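Local coordinates for protein cytochrome P450 (PDB 6G5O) that belongs to the cytochrome P450 family of haem proteins and carries protoporphyrin IX containing iron in a single-chain fold of many helices with smaller beta sheets, at residues A[343-346]-A[347-351]; A[233-236]-A[237-241]; A[188-191]-A[192-195]. One frame throughout, in Å; residues are numbered along the deposited sequence.

Contact 1. Residues A[343-346]-A[347-351]; sequences LLQT and LAQKV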
loop_
_atom_site.group_PDB
_atom_site.type_symbol
_atom_site.label_atom_id
_atom_site.label_comp_id
_atom_site.label_asym_id
_atom_site.label_seq_id
_atom_site.Cartn_x
_atom_site.Cartn_y
_atom_site.Cartn_z
ATOM N N LEU A 343 10.234 -7.825 9.537
ATOM C CA LEU A 343 10.046 -6.925 10.664
ATOM C C LEU A 343 9.445 -7.635 11.881
ATOM O O LEU A 343 9.998 -7.549 12.993
ATOM C CB LEU A 343 9.190 -5.741 10.292
ATOM C CG LEU A 343 8.917 -4.774 11.431
ATOM C CD1 LEU A 343 10.188 -4.109 11.954
ATOM C CD2 LEU A 343 7.900 -3.737 10.990
ATOM N N LEU A 344 8.329 -8.340 11.673
ATOM C CA LEU A 344 7.669 -9.010 12.813
ATOM C C LEU A 344 8.599 -10.000 13.549
ATOM O O LEU A 344 8.590 -10.052 14.769
ATOM C CB LEU A 344 6.384 -9.709 12.422
ATOM C CG LEU A 344 5.149 -8.880 12.010
ATOM C CD1 LEU A 344 3.991 -9.832 11.716
ATOM C CD2 LEU A 344 4.750 -7.881 13.060
ATOM N N GLN A 345 9.372 -10.766 12.790
ATOM C CA GLN A 345 10.295 -11.752 13.321
ATOM C C GLN A 345 11.488 -11.064 13.997
ATOM O O GLN A 345 11.880 -11.484 15.077
ATOM C CB GLN A 345 10.749 -12.782 12.246
ATOM C CG GLN A 345 9.912 -14.059 12.153
ATOM C CD GLN A 345 9.549 -14.622 13.547
ATOM O OE1 GLN A 345 10.452 -14.917 14.332
ATOM N NE2 GLN A 345 8.221 -14.702 13.876
ATOM N N THR A 346 12.022 -9.993 13.397
ATOM C CA THR A 346 13.117 -9.272 14.015
ATOM C C THR A 346 12.698 -8.665 15.366
ATOM O O THR A 346 13.431 -8.785 16.336
ATOM C CB THR A 346 13.682 -8.209 13.074
ATOM O OG1 THR A 346 14.055 -8.844 11.852
ATOM C CG2 THR A 346 14.924 -7.503 13.680
ATOM N N LEU A 347 11.525 -8.038 15.423
ATOM C CA LEU A 347 11.008 -7.511 16.683
ATOM C C LEU A 347 10.771 -8.618 17.732
ATOM O O LEU A 347 11.046 -8.434 18.919
ATOM C CB LEU A 347 9.725 -6.741 16.464
ATOM C CG LEU A 347 9.803 -5.469 15.601
ATOM C CD1 LEU A 347 8.406 -4.959 15.284
ATOM C CD2 LEU A 347 10.607 -4.389 16.313
ATOM N N ALA A 348 10.248 -9.763 17.307
ATOM C CA ALA A 348 9.980 -10.851 18.236
ATOM C C ALA A 348 11.258 -11.477 18.831
ATOM O O ALA A 348 11.240 -11.972 19.958
ATOM C CB ALA A 348 9.136 -11.920 17.559
ATOM N N GLN A 349 12.343 -11.489 18.058
ATOM C CA GLN A 349 13.593 -12.084 18.512
ATOM C C GLN A 349 14.521 -11.102 19.282
ATOM O O GLN A 349 15.495 -11.541 19.865
ATOM C CB GLN A 349 14.331 -12.706 17.332
ATOM C CG GLN A 349 13.731 -13.995 16.825
ATOM C CD GLN A 349 14.069 -14.251 15.352
ATOM O OE1 GLN A 349 15.105 -13.793 14.847
ATOM N NE2 GLN A 349 13.172 -14.965 14.642
ATOM N N LYS A 350 14.207 -9.801 19.285
ATOM C CA LYS A 350 15.081 -8.764 19.863
ATOM C C LYS A 350 14.420 -7.829 20.883
ATOM O O LYS A 350 15.115 -7.208 21.676
ATOM C CB LYS A 350 15.662 -7.888 18.728
ATOM C CG LYS A 350 16.819 -8.521 17.963
ATOM C CD LYS A 350 16.919 -7.937 16.566
ATOM C CE LYS A 350 18.314 -7.986 15.972
ATOM N NZ LYS A 350 19.030 -9.274 16.174
ATOM N N VAL A 351 13.105 -7.651 20.814
ATOM C CA VAL A 351 12.412 -6.725 21.695
ATOM C C VAL A 351 11.536 -7.517 22.678
ATOM O O VAL A 351 10.847 -8.476 22.291
ATOM C CB VAL A 351 11.527 -5.739 20.900
ATOM C CG1 VAL A 351 10.848 -4.718 21.816
ATOM C CG2 VAL A 351 12.326 -5.053 19.798
#
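Leu347 N gives its hydrogen to Leu343 O at 2.9 Å, with an N-H...O angle of 175°, a nearly straight i to i+4 bond near the C-terminal end of helix 333-350, the L helix of the P450 fold. Ala348 N repeats the step to Leu344 O. The side chains of the first two residues also meet: Leu343 has its CG anti to the backbone N (chi1 178°), which swings CD1 forward to lie 3.9 Å from Leu347 CD1. Leu347 in turn packs on Ile233 and Leu236 of helix 223-238.

Gln345 and Gln349 occupy the more exposed flank. Gln349 N bonds to Gln345 O at 3.0 Å, and their amides lean together with planes 47° apart. The contact of Gln349 NE2 with Gln345 OE1, 2.7 Å long, is bent and therefore weak. The other end of the Gln345 amide is held by two bonds, from NE2 to Thr253 OG1 and to Leu246 O, which probably set its orientation. Thr346 OG1 is bonded to Ile342 O one turn back; its methyl runs beside the lysine chain, with Thr346 CG2 3.5 Å from Lys350 CD.

Contact 2. Residues A[233-236]-A[237-241]; sequences IAYL and AEHPE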
loop_
_atom_site.group_PDB
_atom_site.type_symbol
_atom_site.label_atom_id
_atom_site.label_comp_id
_atom_site.label_asym_id
_atom_site.label_seq_id
_atom_site.Cartn_x
_atom_site.Cartn_y
_atom_site.Cartn_z
ATOM N N ILE A 233 3.760 -2.004 14.759
ATOM C CA ILE A 233 4.542 -1.831 15.973
ATOM C C ILE A 233 3.610 -1.359 17.097
ATOM O O ILE A 233 3.653 -1.889 18.223
ATOM C CB ILE A 233 5.699 -0.846 15.740
ATOM C CG1 ILE A 233 6.725 -1.480 14.787
ATOM C CG2 ILE A 233 6.378 -0.488 17.051
ATOM C CD1 ILE A 233 7.564 -0.425 14.084
ATOM N N ALA A 234 2.743 -0.404 16.787
ATOM C CA ALA A 234 1.706 -0.005 17.723
ATOM C C ALA A 234 0.950 -1.211 18.277
ATOM O O ALA A 234 0.830 -1.386 19.519
ATOM C CB ALA A 234 0.728 0.928 17.056
ATOM N N TYR A 235 0.426 -2.038 17.365
ATOM C CA TYR A 235 -0.324 -3.219 17.776
ATOM C C TYR A 235 0.471 -4.141 18.701
ATOM O O TYR A 235 -0.076 -4.658 19.668
ATOM C CB TYR A 235 -0.802 -4.023 16.565
ATOM C CG TYR A 235 -1.265 -5.416 16.914
ATOM C CD1 TYR A 235 -2.560 -5.651 17.391
ATOM C CD2 TYR A 235 -0.421 -6.481 16.772
ATOM C CE1 TYR A 235 -2.983 -6.926 17.701
ATOM C CE2 TYR A 235 -0.830 -7.756 17.078
ATOM C CZ TYR A 235 -2.104 -7.961 17.554
ATOM O OH TYR A 235 -2.461 -9.237 17.843
ATOM N N LEU A 236 1.729 -4.391 18.370
ATOM C CA LEU A 236 2.541 -5.301 19.153
ATOM C C LEU A 236 2.855 -4.687 20.515
ATOM O O LEU A 236 3.132 -5.414 21.463
ATOM C CB LEU A 236 3.837 -5.659 18.423
ATOM C CG LEU A 236 3.716 -6.648 17.266
ATOM C CD1 LEU A 236 5.032 -6.753 16.524
ATOM C CD2 LEU A 236 3.273 -8.030 17.725
ATOM N N ALA A 237 2.832 -3.360 20.592
ATOM C CA ALA A 237 3.116 -2.650 21.825
ATOM C C ALA A 237 2.033 -2.860 22.875
ATOM O O ALA A 237 2.334 -2.884 24.069
ATOM C CB ALA A 237 3.269 -1.164 21.548
ATOM N N GLU A 238 0.787 -2.984 22.421
ATOM C CA GLU A 238 -0.354 -3.192 23.288
ATOM C C GLU A 238 -0.805 -4.655 23.378
ATOM O O GLU A 238 -1.778 -4.935 24.070
ATOM C CB GLU A 238 -1.513 -2.349 22.796
ATOM C CG GLU A 238 -1.274 -0.877 23.028
ATOM C CD GLU A 238 -2.440 0.011 22.582
ATOM O OE1 GLU A 238 -3.023 -0.258 21.507
ATOM O OE2 GLU A 238 -2.759 1.000 23.278
ATOM N N HIS A 239 -0.123 -5.562 22.679
ATOM C CA HIS A 239 -0.445 -6.994 22.695
ATOM C C HIS A 239 0.795 -7.850 22.905
ATOM O O HIS A 239 1.252 -8.534 21.962
ATOM C CB HIS A 239 -1.130 -7.420 21.405
ATOM C CG HIS A 239 -2.465 -6.784 21.195
ATOM N ND1 HIS A 239 -2.618 -5.485 20.756
ATOM C CD2 HIS A 239 -3.711 -7.269 21.368
ATOM C CE1 HIS A 239 -3.905 -5.195 20.681
ATOM N NE2 HIS A 239 -4.587 -6.257 21.059
ATOM N N PRO A 240 1.348 -7.844 24.146
ATOM C CA PRO A 240 2.500 -8.696 24.507
ATOM C C PRO A 240 2.301 -10.184 24.181
ATOM O O PRO A 240 3.263 -10.868 23.805
ATOM C CB PRO A 240 2.631 -8.522 26.040
ATOM C CG PRO A 240 1.851 -7.314 26.380
ATOM C CD PRO A 240 0.872 -7.030 25.275
ATOM N N GLU A 241 1.077 -10.683 24.360
ATOM C CA GLU A 241 0.772 -12.090 24.059
ATOM C C GLU A 241 1.035 -12.420 22.555
ATOM O O GLU A 241 1.549 -13.515 22.230
ATOM C CB GLU A 241 -0.672 -12.445 24.489
#
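His239 folds its imidazole back onto the phenol ring of Tyr235, making an offset stack where helix 223-238, the C-terminal part of the long central helix of the P450 fold, gives way to helix 240-248. The two ring centroids are 4.2 Å apart and the planes differ by 21°, so the rings overlap face on face but not squarely.

Followed outward, the histidine starts with CB, which sits above one face of the phenol ring, 4.3 Å from the Tyr235 ring centroid, in a CH-pi contact; it also lies close to Tyr235 O. With CG beside its own backbone N (chi1 -65°), the ring is carried back over the tyrosine. Here His239 CG is 3.5 Å from Tyr235 CE1, and that same phenol carbon stands above the centre of the imidazole. Next comes His239 ND1, which donates to Tyr235 O at 2.9 Å; the carbonyl is approached in its own plane, on a lone pair. The acceptor near the imidazole plane and the phenol over one face both restrain rotation about the histidine CB-CG bond. His239 CE1 is 3.6 Å from Tyr235 CE1, while His239 CD2 and His239 NE2 are each 3.8 Å from it.

In the backbone, Ala237 N bonds to Ile233 O at 2.9 Å, while the next bond, Glu238 N to Ala234 O, is weak. His239 itself occupies the N-cap position of helix 240-248. Glu238 turns to the N-terminal tail, its OE1 bonded to Ser4 OG. Ala237 packs on Phe354 and Ile356, and its CB lies against the preceding turn, with Ala237 CB 3.2 Å from Ala234 O.

Contact 3. Residues A[188-191]-A[192-195]; sequences GDDM and YSVL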
loop_
_atom_site.group_PDB
_atom_site.type_symbol
_atom_site.label_atom_id
_atom_site.label_comp_id
_atom_site.label_asym_id
_atom_site.label_seq_id
_atom_site.Cartn_x
_atom_site.Cartn_y
_atom_site.Cartn_z
ATOM N N GLY A 188 22.462 0.726 -17.000
ATOM C CA GLY A 188 22.976 -0.257 -16.033
ATOM C C GLY A 188 21.966 -1.339 -15.658
ATOM O O GLY A 188 21.317 -1.912 -16.523
ATOM N N ASP A 189 21.837 -1.599 -14.362
ATOM C CA ASP A 189 21.100 -2.752 -13.828
ATOM C C ASP A 189 19.877 -2.358 -13.017
ATOM O O ASP A 189 19.171 -3.233 -12.524
ATOM C CB ASP A 189 22.024 -3.558 -12.893
ATOM C CG ASP A 189 22.930 -4.503 -13.647
ATOM O OD1 ASP A 189 23.183 -4.295 -14.863
ATOM O OD2 ASP A 189 23.369 -5.495 -13.017
ATOM N N ASP A 190 19.654 -1.056 -12.856
ATOM C CA ASP A 190 18.578 -0.526 -12.041
ATOM C C ASP A 190 17.247 -0.600 -12.796
ATOM O O ASP A 190 17.241 -0.863 -13.996
ATOM C CB ASP A 190 18.913 0.910 -11.570
ATOM C CG ASP A 190 18.943 1.948 -12.716
ATOM O OD1 ASP A 190 18.741 1.602 -13.910
ATOM O OD2 ASP A 190 19.124 3.143 -12.388
ATOM N N MET A 191 16.135 -0.412 -12.091
ATOM C CA MET A 191 14.825 -0.628 -12.677
ATOM C C MET A 191 14.569 0.249 -13.939
ATOM O O MET A 191 13.937 -0.200 -14.905
ATOM C CB MET A 191 13.738 -0.374 -11.629
ATOM C CG MET A 191 12.341 -0.874 -11.969
ATOM S SD MET A 191 11.179 -0.462 -10.637
ATOM C CE MET A 191 9.622 -1.018 -11.347
ATOM N N TYR A 192 15.034 1.492 -13.893
ATOM C CA TYR A 192 14.936 2.432 -15.021
ATOM C C TYR A 192 15.530 1.834 -16.293
ATOM O O TYR A 192 14.898 1.815 -17.360
ATOM C CB TYR A 192 15.689 3.697 -14.705
ATOM C CG TYR A 192 15.226 4.407 -13.442
ATOM C CD1 TYR A 192 14.118 5.240 -13.461
ATOM C CD2 TYR A 192 15.940 4.269 -12.248
ATOM C CE1 TYR A 192 13.705 5.884 -12.336
ATOM C CE2 TYR A 192 15.541 4.914 -11.087
ATOM C CZ TYR A 192 14.430 5.708 -11.133
ATOM O OH TYR A 192 14.043 6.380 -10.009
ATOM N N SER A 193 16.734 1.303 -16.150
ATOM C CA SER A 193 17.474 0.727 -17.272
ATOM C C SER A 193 16.819 -0.501 -17.821
ATOM O O SER A 193 16.695 -0.644 -19.030
ATOM C CB SER A 193 18.901 0.387 -16.842
ATOM O OG SER A 193 19.585 1.591 -16.586
ATOM N N VAL A 194 16.393 -1.387 -16.926
ATOM C CA VAL A 194 15.648 -2.557 -17.315
ATOM C C VAL A 194 14.344 -2.215 -18.056
ATOM O O VAL A 194 13.990 -2.898 -18.982
ATOM C CB VAL A 194 15.285 -3.436 -16.100
ATOM C CG1 VAL A 194 14.393 -4.596 -16.527
ATOM C CG2 VAL A 194 16.559 -3.988 -15.454
ATOM N N LEU A 195 13.598 -1.230 -17.578
ATOM C CA LEU A 195 12.350 -0.864 -18.220
ATOM C C LEU A 195 12.596 -0.298 -19.636
ATOM O O LEU A 195 11.916 -0.726 -20.571
ATOM C CB LEU A 195 11.544 0.112 -17.361
ATOM C CG LEU A 195 10.942 -0.470 -16.067
ATOM C CD1 LEU A 195 10.219 0.617 -15.317
ATOM C CD2 LEU A 195 9.971 -1.593 -16.362
#
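An N-cap opens helix 191-196: Asp190 stands just before the first turn, and its carboxylate oxygen OD1 accepts from Ser193 N at 3.0 Å. The same oxygen takes a second bond, from Ser193 OG at 2.8 Å. Both donors lie on the syn side of OD1, yet they come from opposite faces of the carboxylate plane. A chi1 of 68° sets CG between the backbone N and carbonyl carbon of Asp190, bringing OD1 within reach of both Ser193 N and Ser193 OG. Ser193 OG donates to Asp190 OD1 and at the same time accepts from Gly188 N at 3.0 Å (N-H...O 165°), so one hydroxyl ties the loop to the helix.

This short helix follows helix 169-185 and corresponds to the H helix of P450s; Val194 N to Asp190 O and Leu195 N to Met191 O are its first i to i+4 bonds. The other carboxylate oxygen, Asp190 OD2, lies at the edge of the tyrosine ring, 3.4 Å from Tyr192 CD2. Tyr192 packs on helices 169-185 and 207-220. Met191, extended toward Trp90 and Phe91, keeps its CG 4.2 Å from Leu195 CD1.

How the contacts relate
From the N terminus, contact 3 comes first, starting helix 191-196 after the loop that follows helix 169-185. Contact 2 then lies at the junction of helices 223-238 and 240-248, and contact 1 near the end of helix 333-350. Each is a local contact within one continuous stretch, so none closes a long loop; the three run in series, with none nesting or crossing. Contacts 1 and 2 meet in space: Leu344 CD2 lies 3.7 Å from Leu236 CD1, joining helices 223-238 and 333-350. Contact 3 lies apart, its centre about 40 Å from that of contact 2, on the opposite side of the chain's centre.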